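Side-chain contacts in nigritoxine (PDB 5M41), which acts as a bacterial toxin against crustaceans and insects and has a fold described as new: residues Tyr580-His585 with Leu607-Gly612; Thr635-Phe640 with Pro646-Phe651; Gln668-Val673 with Asn720-Leu725. One frame throughout, in Å; residues are numbered along the deposited sequence.

All three contacts lie in the C-terminal part of the chain, on the same side of its centre, and follow one another in series without nesting or crossing. Contact 1 closes a loop of 21 residues, about half of them strand, and ties the residues leading into strand 583-589 to helix 603-614. Contact 2 then closes a short loop with five residues between its segments, which leads from the loop after helix 625-632 into strand 649-652 of the same antiparallel sheet. Contact 3 spans 46 residues and joins helix 667-676 to helix 719-731. The three touch: Thr-608 packs on Phe-640, Leu-607 on Leu-725, and Phe-651 on Met-722, so sheet and helices share one packed unit.

Contact 1. Residues Tyr580-His585 with Leu607-Gly612; sequences YSFVHH and LTYIEG
The ring of Tyr-609 meets two aromatic rings of segment 580-585, and its hydroxyl lies at the edge of the Tyr-580 ring, near that ring's plane, with OH of Tyr-609 3.5 Å from CE1 of Tyr-580. The Phe-582 ring is set obliquely to that of Tyr-609, with planes at 32° and centroids 5.3 Å apart, and the two side chains cross at about a right angle. An aromatic cluster thus joins helix 603-614 to the loop leading into strand 583-589 of a six-stranded antiparallel sheet. With chi1 near 180° (177°), the Tyr-609 ring swings away from the backbone N and out towards the loop. All three aromatic residues are buried, and no hydrogen bond links the segments. The polar end of Tyr-609 is satisfied by a hydrogen bond to OE2 of Glu-625, which anchors the phenol to helix 625-632. That helix also supplies Trp-628 against Phe-582 and Leu-629 against both tyrosines, while Ala-690 of helix 688-704 touches the same two tyrosines. At the root of the Tyr-609 side chain, the leading atom of the phenylalanine ring, CZ of Phe-582, lies 3.5 Å from CB of Tyr-609.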
loop_
_atom_site.group_PDB
_atom_site.type_symbol
_atom_site.label_atom_id
_atom_site.label_comp_id
_atom_site.label_asym_id
_atom_site.label_seq_id
_atom_site.Cartn_x
_atom_site.Cartn_y
_atom_site.Cartn_z
ATOM N N TYR A 580 -2.274 -17.263 17.807
ATOM C CA TYR A 580 -1.983 -18.282 16.789
ATOM C C TYR A 580 -1.445 -19.579 17.391
ATOM O O TYR A 580 -0.854 -20.396 16.685
ATOM C CB TYR A 580 -0.957 -17.728 15.786
ATOM C CG TYR A 580 -1.483 -16.567 14.966
ATOM C CD1 TYR A 580 -2.181 -16.781 13.775
ATOM C CD2 TYR A 580 -1.270 -15.261 15.374
ATOM C CE1 TYR A 580 -2.658 -15.707 13.019
ATOM C CE2 TYR A 580 -1.723 -14.186 14.625
ATOM C CZ TYR A 580 -2.427 -14.412 13.465
ATOM O OH TYR A 580 -2.858 -13.326 12.759
ATOM N N SER A 581 -1.579 -19.734 18.704
ATOM C CA SER A 581 -1.114 -20.939 19.386
ATOM C C SER A 581 -2.098 -22.084 19.244
ATOM O O SER A 581 -3.294 -21.917 19.551
ATOM C CB SER A 581 -0.933 -20.663 20.872
ATOM O OG SER A 581 -0.655 -21.873 21.546
ATOM N N PHE A 582 -1.585 -23.249 18.823
ATOM C CA PHE A 582 -2.378 -24.488 18.699
ATOM C C PHE A 582 -1.805 -25.597 19.570
ATOM O O PHE A 582 -2.086 -26.800 19.359
ATOM C CB PHE A 582 -2.489 -24.935 17.233
ATOM C CG PHE A 582 -3.245 -23.957 16.378
ATOM C CD1 PHE A 582 -4.638 -24.000 16.319
ATOM C CD2 PHE A 582 -2.572 -22.953 15.684
ATOM C CE1 PHE A 582 -5.345 -23.062 15.574
ATOM C CE2 PHE A 582 -3.272 -22.004 14.936
ATOM C CZ PHE A 582 -4.659 -22.064 14.883
ATOM N N VAL A 583 -1.022 -25.174 20.567
ATOM C CA VAL A 583 -0.387 -26.085 21.525
ATOM C C VAL A 583 -0.543 -25.575 22.955
ATOM O O VAL A 583 -0.879 -24.413 23.185
ATOM C CB VAL A 583 1.131 -26.282 21.242
ATOM C CG1 VAL A 583 1.355 -26.957 19.885
ATOM C CG2 VAL A 583 1.891 -24.956 21.328
ATOM N N HIS A 584 -0.285 -26.462 23.908
ATOM C CA HIS A 584 -0.145 -26.101 25.313
ATOM C C HIS A 584 0.625 -27.218 25.941
ATOM O O HIS A 584 0.838 -28.265 25.293
ATOM C CB HIS A 584 -1.505 -25.885 25.985
ATOM C CG HIS A 584 -2.434 -27.073 25.886
ATOM N ND1 HIS A 584 -2.331 -28.151 26.700
ATOM C CD2 HIS A 584 -3.507 -27.323 25.044
ATOM C CE1 HIS A 584 -3.286 -29.040 26.387
ATOM N NE2 HIS A 584 -4.004 -28.538 25.372
ATOM N N HIS A 585 1.099 -27.013 27.170
ATOM C CA HIS A 585 1.680 -28.111 27.927
ATOM C C HIS A 585 0.907 -28.380 29.188
ATOM O O HIS A 585 0.156 -27.532 29.652
ATOM C CB HIS A 585 3.171 -27.933 28.199
ATOM C CG HIS A 585 3.523 -26.698 29.000
ATOM N ND1 HIS A 585 3.704 -26.725 30.338
ATOM C CD2 HIS A 585 3.792 -25.386 28.592
ATOM C CE1 HIS A 585 4.053 -25.494 30.766
ATOM N NE2 HIS A 585 4.098 -24.675 29.693
ATOM N N LEU A 607 -5.928 -28.351 12.464
ATOM C CA LEU A 607 -6.414 -28.853 11.168
ATOM C C LEU A 607 -7.373 -27.850 10.517
ATOM O O LEU A 607 -7.210 -27.507 9.335
ATOM C CB LEU A 607 -7.087 -30.244 11.294
ATOM C CG LEU A 607 -7.751 -30.832 10.038
ATOM C CD1 LEU A 607 -6.758 -30.942 8.873
ATOM C CD2 LEU A 607 -8.440 -32.175 10.312
ATOM N N THR A 608 -8.352 -27.383 11.288
ATOM C CA THR A 608 -9.380 -26.481 10.772
ATOM C C THR A 608 -8.739 -25.182 10.345
ATOM O O THR A 608 -8.994 -24.695 9.236
ATOM C CB THR A 608 -10.504 -26.211 11.797
ATOM O OG1 THR A 608 -11.179 -27.444 12.082
ATOM C CG2 THR A 608 -11.533 -25.227 11.230
ATOM N N TYR A 609 -7.897 -24.630 11.208
ATOM C CA TYR A 609 -7.277 -23.348 10.867
ATOM C C TYR A 609 -6.452 -23.458 9.586
ATOM O O TYR A 609 -6.607 -22.642 8.686
ATOM C CB TYR A 609 -6.476 -22.747 12.029
ATOM C CG TYR A 609 -5.775 -21.459 11.648
ATOM C CD1 TYR A 609 -6.467 -20.242 11.621
ATOM C CD2 TYR A 609 -4.430 -21.460 11.282
ATOM C CE1 TYR A 609 -5.833 -19.063 11.253
ATOM C CE2 TYR A 609 -3.780 -20.286 10.912
ATOM C CZ TYR A 609 -4.486 -19.090 10.905
ATOM O OH TYR A 609 -3.842 -17.917 10.538
ATOM N N ILE A 610 -5.611 -24.479 9.493
ATOM C CA ILE A 610 -4.719 -24.626 8.356
ATOM C C ILE A 610 -5.501 -24.878 7.051
ATOM O O ILE A 610 -5.199 -24.251 6.017
ATOM C CB ILE A 610 -3.633 -25.694 8.625
ATOM C CG1 ILE A 610 -2.684 -25.203 9.729
ATOM C CG2 ILE A 610 -2.833 -26.035 7.356
ATOM C CD1 ILE A 610 -1.871 -23.955 9.386
ATOM N N GLU A 611 -6.512 -25.746 7.097
ATOM C CA GLU A 611 -7.376 -25.974 5.934
ATOM C C GLU A 611 -8.043 -24.672 5.491
ATOM O O GLU A 611 -8.165 -24.413 4.304
ATOM C CB GLU A 611 -8.408 -27.070 6.205
ATOM C CG GLU A 611 -7.776 -28.445 6.403
ATOM C CD GLU A 611 -7.100 -28.961 5.140
ATOM O OE1 GLU A 611 -7.764 -28.983 4.097
ATOM O OE2 GLU A 611 -5.917 -29.349 5.181
ATOM N N GLY A 612 -8.423 -23.833 6.448
ATOM C CA GLY A 612 -8.973 -22.526 6.134
ATOM C C GLY A 612 -7.947 -21.637 5.453
ATOM O O GLY A 612 -8.218 -21.061 4.390
#

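Contact 2. Residues Thr635-Phe640 with Pro646-Phe651; sequences TKKNDF and PDNIHF
Lys-637 reaches obliquely across Asn-648 to the carboxylate of Asp-647, its chain extended beyond CG. The first torsion (chi1 57°) sets CG between the backbone N and the carbonyl carbon, and from there the straight chain carries the amine to its acceptor. On the way CB of Lys-637 passes 3.8 Å from OD1 of Asn-648, and CD of Lys-637 lies 3.9 Å from ND2 of Asn-648, so the aliphatic part passes obliquely over the amide end, touching it at CB and CD. At the end NZ of Lys-637 forms a salt bridge with OD1 of Asp-647 at 2.9 Å, meeting it on the syn side but 34° out of the carboxylate plane. The backbone N of Asn-648 donates to that same OD1 of Asp-647 at 2.8 Å, from the opposite face of the plane. The contact lies at the surface, where the loop after helix 625-632 doubles back beside the residues entering strand 649-652. OG of Ser-603, at the start of helix 603-614, is hydrogen-bonded to the carbonyl of Asp-647, while ND2 of Asn-604 holds the carbonyl of Lys-637. With one oxygen gripped from two sides, the carboxylate is probably limited in its rotation, and the nearby ammonium would be expected to favour its ionised form.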
loop_
_atom_site.group_PDB
_atom_site.type_symbol
_atom_site.label_atom_id
_atom_site.label_comp_id
_atom_site.label_asym_id
_atom_site.label_seq_id
_atom_site.Cartn_x
_atom_site.Cartn_y
_atom_site.Cartn_z
ATOM N N THR A 635 -13.282 -23.112 22.439
ATOM C CA THR A 635 -13.840 -24.244 21.713
ATOM C C THR A 635 -13.096 -25.545 22.028
ATOM O O THR A 635 -11.870 -25.601 21.973
ATOM C CB THR A 635 -13.828 -23.954 20.190
ATOM O OG1 THR A 635 -14.373 -22.647 19.951
ATOM C CG2 THR A 635 -14.639 -25.015 19.400
ATOM N N LYS A 636 -13.851 -26.591 22.354
ATOM C CA LYS A 636 -13.278 -27.907 22.637
ATOM C C LYS A 636 -12.840 -28.637 21.358
ATOM O O LYS A 636 -13.307 -28.324 20.255
ATOM C CB LYS A 636 -14.278 -28.782 23.415
ATOM C CG LYS A 636 -14.646 -28.301 24.824
ATOM C CD LYS A 636 -16.031 -28.856 25.180
ATOM C CE LYS A 636 -16.110 -29.444 26.581
ATOM N NZ LYS A 636 -16.001 -28.405 27.642
ATOM N N LYS A 637 -11.964 -29.626 21.525
ATOM C CA LYS A 637 -11.294 -30.309 20.401
ATOM C C LYS A 637 -12.242 -30.884 19.339
ATOM O O LYS A 637 -11.970 -30.800 18.141
ATOM C CB LYS A 637 -10.331 -31.384 20.915
ATOM C CG LYS A 637 -10.999 -32.421 21.810
ATOM C CD LYS A 637 -10.013 -33.385 22.456
ATOM C CE LYS A 637 -10.756 -34.412 23.317
ATOM N NZ LYS A 637 -9.780 -35.306 23.983
ATOM N N ASN A 638 -13.373 -31.431 19.762
ATOM C CA ASN A 638 -14.290 -32.033 18.800
ATOM C C ASN A 638 -15.425 -31.106 18.356
ATOM O O ASN A 638 -16.380 -31.543 17.730
ATOM C CB ASN A 638 -14.783 -33.384 19.313
ATOM C CG ASN A 638 -13.630 -34.351 19.589
ATOM O OD1 ASN A 638 -12.622 -34.367 18.863
ATOM N ND2 ASN A 638 -13.768 -35.156 20.642
ATOM N N ASP A 639 -15.283 -29.814 18.636
ATOM C CA ASP A 639 -16.319 -28.830 18.294
ATOM C C ASP A 639 -15.905 -27.819 17.217
ATOM O O ASP A 639 -16.579 -26.794 17.041
ATOM C CB ASP A 639 -16.778 -28.074 19.546
ATOM C CG ASP A 639 -17.592 -28.946 20.518
ATOM O OD1 ASP A 639 -18.214 -29.945 20.105
ATOM O OD2 ASP A 639 -17.613 -28.611 21.711
ATOM N N PHE A 640 -14.815 -28.097 16.501
ATOM C CA PHE A 640 -14.412 -27.274 15.342
ATOM C C PHE A 640 -15.084 -27.788 14.067
ATOM O O PHE A 640 -15.572 -28.914 14.048
ATOM C CB PHE A 640 -12.888 -27.273 15.177
ATOM C CG PHE A 640 -12.167 -26.577 16.294
ATOM C CD1 PHE A 640 -11.929 -25.209 16.239
ATOM C CD2 PHE A 640 -11.726 -27.291 17.401
ATOM C CE1 PHE A 640 -11.268 -24.562 17.272
ATOM C CE2 PHE A 640 -11.054 -26.653 18.444
ATOM C CZ PHE A 640 -10.835 -25.282 18.385
ATOM N N PRO A 646 -9.233 -37.979 15.659
ATOM C CA PRO A 646 -9.946 -38.531 16.829
ATOM C C PRO A 646 -9.498 -37.975 18.190
ATOM O O PRO A 646 -10.240 -38.076 19.151
ATOM C CB PRO A 646 -9.648 -40.030 16.738
ATOM C CG PRO A 646 -9.383 -40.274 15.271
ATOM C CD PRO A 646 -8.630 -39.045 14.831
ATOM N N ASP A 647 -8.300 -37.396 18.281
ATOM C CA ASP A 647 -7.811 -36.873 19.566
ATOM C C ASP A 647 -6.693 -35.868 19.330
ATOM O O ASP A 647 -6.182 -35.750 18.215
ATOM C CB ASP A 647 -7.284 -38.024 20.450
ATOM C CG ASP A 647 -7.366 -37.718 21.961
ATOM O OD1 ASP A 647 -7.700 -36.575 22.363
ATOM O OD2 ASP A 647 -7.106 -38.651 22.762
ATOM N N ASN A 648 -6.322 -35.153 20.386
ATOM C CA ASN A 648 -5.126 -34.338 20.405
ATOM C C ASN A 648 -3.906 -35.212 20.369
ATOM O O ASN A 648 -3.980 -36.385 20.674
ATOM C CB ASN A 648 -5.093 -33.455 21.662
ATOM C CG ASN A 648 -6.119 -32.340 21.598
ATOM O OD1 ASN A 648 -6.607 -31.991 20.516
ATOM N ND2 ASN A 648 -6.458 -31.777 22.749
ATOM N N ILE A 649 -2.787 -34.599 20.015
ATOM C CA ILE A 649 -1.523 -35.256 19.739
ATOM C C ILE A 649 -0.536 -34.831 20.835
ATOM O O ILE A 649 -0.503 -33.672 21.203
ATOM C CB ILE A 649 -1.028 -34.788 18.347
ATOM C CG1 ILE A 649 -1.727 -35.602 17.247
ATOM C CG2 ILE A 649 0.479 -34.870 18.231
ATOM C CD1 ILE A 649 -1.644 -35.022 15.846
ATOM N N HIS A 650 0.254 -35.770 21.349
ATOM C CA HIS A 650 1.124 -35.503 22.503
ATOM C C HIS A 650 2.575 -35.782 22.236
ATOM O O HIS A 650 2.920 -36.770 21.581
ATOM C CB HIS A 650 0.649 -36.308 23.723
ATOM C CG HIS A 650 -0.835 -36.170 24.007
ATOM N ND1 HIS A 650 -1.381 -35.032 24.484
ATOM C CD2 HIS A 650 -1.894 -37.076 23.837
ATOM C CE1 HIS A 650 -2.724 -35.195 24.616
ATOM N NE2 HIS A 650 -3.029 -36.448 24.232
ATOM N N PHE A 651 3.432 -34.902 22.742
ATOM C CA PHE A 651 4.879 -35.070 22.693
ATOM C C PHE A 651 5.401 -34.992 24.124
ATOM O O PHE A 651 4.853 -34.259 24.948
ATOM C CB PHE A 651 5.536 -33.913 21.947
ATOM C CG PHE A 651 5.191 -33.817 20.482
ATOM C CD1 PHE A 651 6.102 -34.238 19.517
ATOM C CD2 PHE A 651 4.021 -33.191 20.066
ATOM C CE1 PHE A 651 5.819 -34.102 18.163
ATOM C CE2 PHE A 651 3.733 -33.043 18.712
ATOM C CZ PHE A 651 4.637 -33.502 17.762
#

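Contact 3. Residues Gln668-Val673 with Asn720-Leu725; sequences QDFITV and NYMTQL
Met-722 sets its thioether obliquely against the CD1-CE1 bond of the Phe-670 ring. The methyl makes the closest approach, CE of Met-722 lying 3.5 Å from CD1 of Phe-670, and the sulfur follows, with SD of Met-722 3.7 Å from the same CD1 of Phe-670. In this Met-aromatic contact SD of Met-722 stands 4.6 Å from the centroid of the Phe-670 ring and 59° off its normal. One turn further along the second helix, CD2 of Leu-725 adds a looser apolar touch, 4.5 Å from CE1 of Phe-670. The Met-722 chain leaves its helix pointing away from the backbone N and then bends at both chi2 (56°) and chi3 (86°), which turns the methyl back on to the ring. The result is helix-to-helix packing without a hydrogen bond between the segments, joining helix 667-676 to helix 719-731 through buried side chains. The sheet flanks Met-722: Phe-651 and Ile-649 of strand 649-652 touch it, and Ile-649 also meets Leu-725. Phe-670 is also touched by Met-698 from a third helix, 688-704. Farther out, Asp-669 is bonded through OD2 to OG of Ser-743 in helix 739-751, and in the first helix the carbonyl of Gln-668 accepts from both N and OG1 of Thr-672, the hydroxyl coming from above the carbonyl plane, with OG1 of Thr-672 2.9 Å from O of Gln-668.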
loop_
_atom_site.group_PDB
_atom_site.type_symbol
_atom_site.label_atom_id
_atom_site.label_comp_id
_atom_site.label_asym_id
_atom_site.label_seq_id
_atom_site.Cartn_x
_atom_site.Cartn_y
_atom_site.Cartn_z
ATOM N N GLN A 668 10.513 -30.795 16.701
ATOM C CA GLN A 668 11.337 -30.103 15.704
ATOM C C GLN A 668 11.058 -30.565 14.257
ATOM O O GLN A 668 10.929 -29.728 13.358
ATOM C CB GLN A 668 12.824 -30.259 16.020
ATOM C CG GLN A 668 13.657 -29.182 15.349
ATOM C CD GLN A 668 15.145 -29.409 15.489
ATOM O OE1 GLN A 668 15.869 -28.509 15.919
ATOM N NE2 GLN A 668 15.617 -30.607 15.121
ATOM N N ASP A 669 10.956 -31.876 14.027
ATOM C CA ASP A 669 10.603 -32.357 12.681
ATOM C C ASP A 669 9.281 -31.730 12.237
ATOM O O ASP A 669 9.154 -31.285 11.096
ATOM C CB ASP A 669 10.441 -33.872 12.642
ATOM C CG ASP A 669 11.742 -34.633 12.867
ATOM O OD1 ASP A 669 12.853 -34.079 12.680
ATOM O OD2 ASP A 669 11.617 -35.814 13.252
ATOM N N PHE A 670 8.307 -31.705 13.151
ATOM C CA PHE A 670 6.974 -31.157 12.894
ATOM C C PHE A 670 7.056 -29.686 12.533
ATOM O O PHE A 670 6.527 -29.240 11.502
ATOM C CB PHE A 670 6.049 -31.367 14.115
ATOM C CG PHE A 670 4.658 -30.836 13.918
ATOM C CD1 PHE A 670 3.744 -31.525 13.129
ATOM C CD2 PHE A 670 4.247 -29.664 14.547
ATOM C CE1 PHE A 670 2.454 -31.048 12.946
ATOM C CE2 PHE A 670 2.955 -29.177 14.374
ATOM C CZ PHE A 670 2.061 -29.868 13.566
ATOM N N ILE A 671 7.778 -28.947 13.362
ATOM C CA ILE A 671 7.916 -27.505 13.188
ATOM C C ILE A 671 8.615 -27.178 11.871
ATOM O O ILE A 671 8.169 -26.297 11.121
ATOM C CB ILE A 671 8.625 -26.865 14.410
ATOM C CG1 ILE A 671 7.676 -26.859 15.627
ATOM C CG2 ILE A 671 9.138 -25.461 14.090
ATOM C CD1 ILE A 671 8.293 -26.277 16.899
ATOM N N THR A 672 9.690 -27.904 11.568
ATOM C CA THR A 672 10.436 -27.676 10.314
ATOM C C THR A 672 9.507 -27.785 9.096
ATOM O O THR A 672 9.510 -26.930 8.235
ATOM C CB THR A 672 11.611 -28.657 10.178
ATOM O OG1 THR A 672 12.497 -28.479 11.293
ATOM C CG2 THR A 672 12.387 -28.430 8.856
ATOM N N VAL A 673 8.681 -28.821 9.044
ATOM C CA VAL A 673 7.773 -28.978 7.911
ATOM C C VAL A 673 6.701 -27.874 7.922
ATOM O O VAL A 673 6.451 -27.221 6.900
ATOM C CB VAL A 673 7.204 -30.415 7.830
ATOM C CG1 VAL A 673 6.073 -30.514 6.818
ATOM C CG2 VAL A 673 8.316 -31.380 7.416
ATOM N N ASN A 720 -0.824 -42.445 14.527
ATOM C CA ASN A 720 -1.874 -42.392 13.519
ATOM C C ASN A 720 -2.507 -41.015 13.400
ATOM O O ASN A 720 -2.816 -40.569 12.286
ATOM C CB ASN A 720 -2.931 -43.484 13.761
ATOM C CG ASN A 720 -2.395 -44.877 13.451
ATOM O OD1 ASN A 720 -1.268 -45.009 12.959
ATOM N ND2 ASN A 720 -3.191 -45.921 13.735
ATOM N N TYR A 721 -2.670 -40.338 14.531
ATOM C CA TYR A 721 -3.275 -39.005 14.541
ATOM C C TYR A 721 -2.386 -38.033 13.782
ATOM O O TYR A 721 -2.878 -37.280 12.936
ATOM C CB TYR A 721 -3.552 -38.499 15.966
ATOM C CG TYR A 721 -4.395 -39.427 16.836
ATOM C CD1 TYR A 721 -5.391 -40.247 16.281
ATOM C CD2 TYR A 721 -4.197 -39.469 18.218
ATOM C CE1 TYR A 721 -6.155 -41.092 17.086
ATOM C CE2 TYR A 721 -4.954 -40.305 19.036
ATOM C CZ TYR A 721 -5.930 -41.110 18.467
ATOM O OH TYR A 721 -6.662 -41.943 19.281
ATOM N N MET A 722 -1.080 -38.096 14.053
ATOM C CA MET A 722 -0.087 -37.250 13.370
ATOM C C MET A 722 -0.019 -37.500 11.849
ATOM O O MET A 722 -0.067 -36.555 11.063
ATOM C CB MET A 722 1.299 -37.396 14.018
ATOM C CG MET A 722 2.379 -36.534 13.368
ATOM S SD MET A 722 1.984 -34.757 13.314
ATOM C CE MET A 722 2.589 -34.284 14.934
ATOM N N THR A 723 0.062 -38.770 11.431
ATOM C CA THR A 723 0.149 -39.092 9.998
ATOM C C THR A 723 -1.140 -38.703 9.274
ATOM O O THR A 723 -1.101 -38.261 8.112
ATOM C CB THR A 723 0.428 -40.599 9.734
ATOM O OG1 THR A 723 -0.599 -41.383 10.340
ATOM C CG2 THR A 723 1.798 -41.036 10.279
ATOM N N GLN A 724 -2.283 -38.881 9.944
ATOM C CA GLN A 724 -3.580 -38.480 9.364
ATOM C C GLN A 724 -3.607 -36.964 9.158
ATOM O O GLN A 724 -3.918 -36.467 8.070
ATOM C CB GLN A 724 -4.760 -38.921 10.255
ATOM C CG GLN A 724 -6.125 -38.692 9.607
ATOM C CD GLN A 724 -7.297 -38.751 10.596
ATOM O OE1 GLN A 724 -7.123 -39.079 11.774
ATOM N NE2 GLN A 724 -8.495 -38.406 10.118
ATOM N N LEU A 725 -3.250 -36.240 10.210
ATOM C CA LEU A 725 -3.212 -34.773 10.186
ATOM C C LEU A 725 -2.331 -34.229 9.065
ATOM O O LEU A 725 -2.775 -33.399 8.267
ATOM C CB LEU A 725 -2.704 -34.223 11.523
ATOM C CG LEU A 725 -2.442 -32.709 11.602
ATOM C CD1 LEU A 725 -3.743 -31.922 11.472
ATOM C CD2 LEU A 725 -1.803 -32.391 12.942
#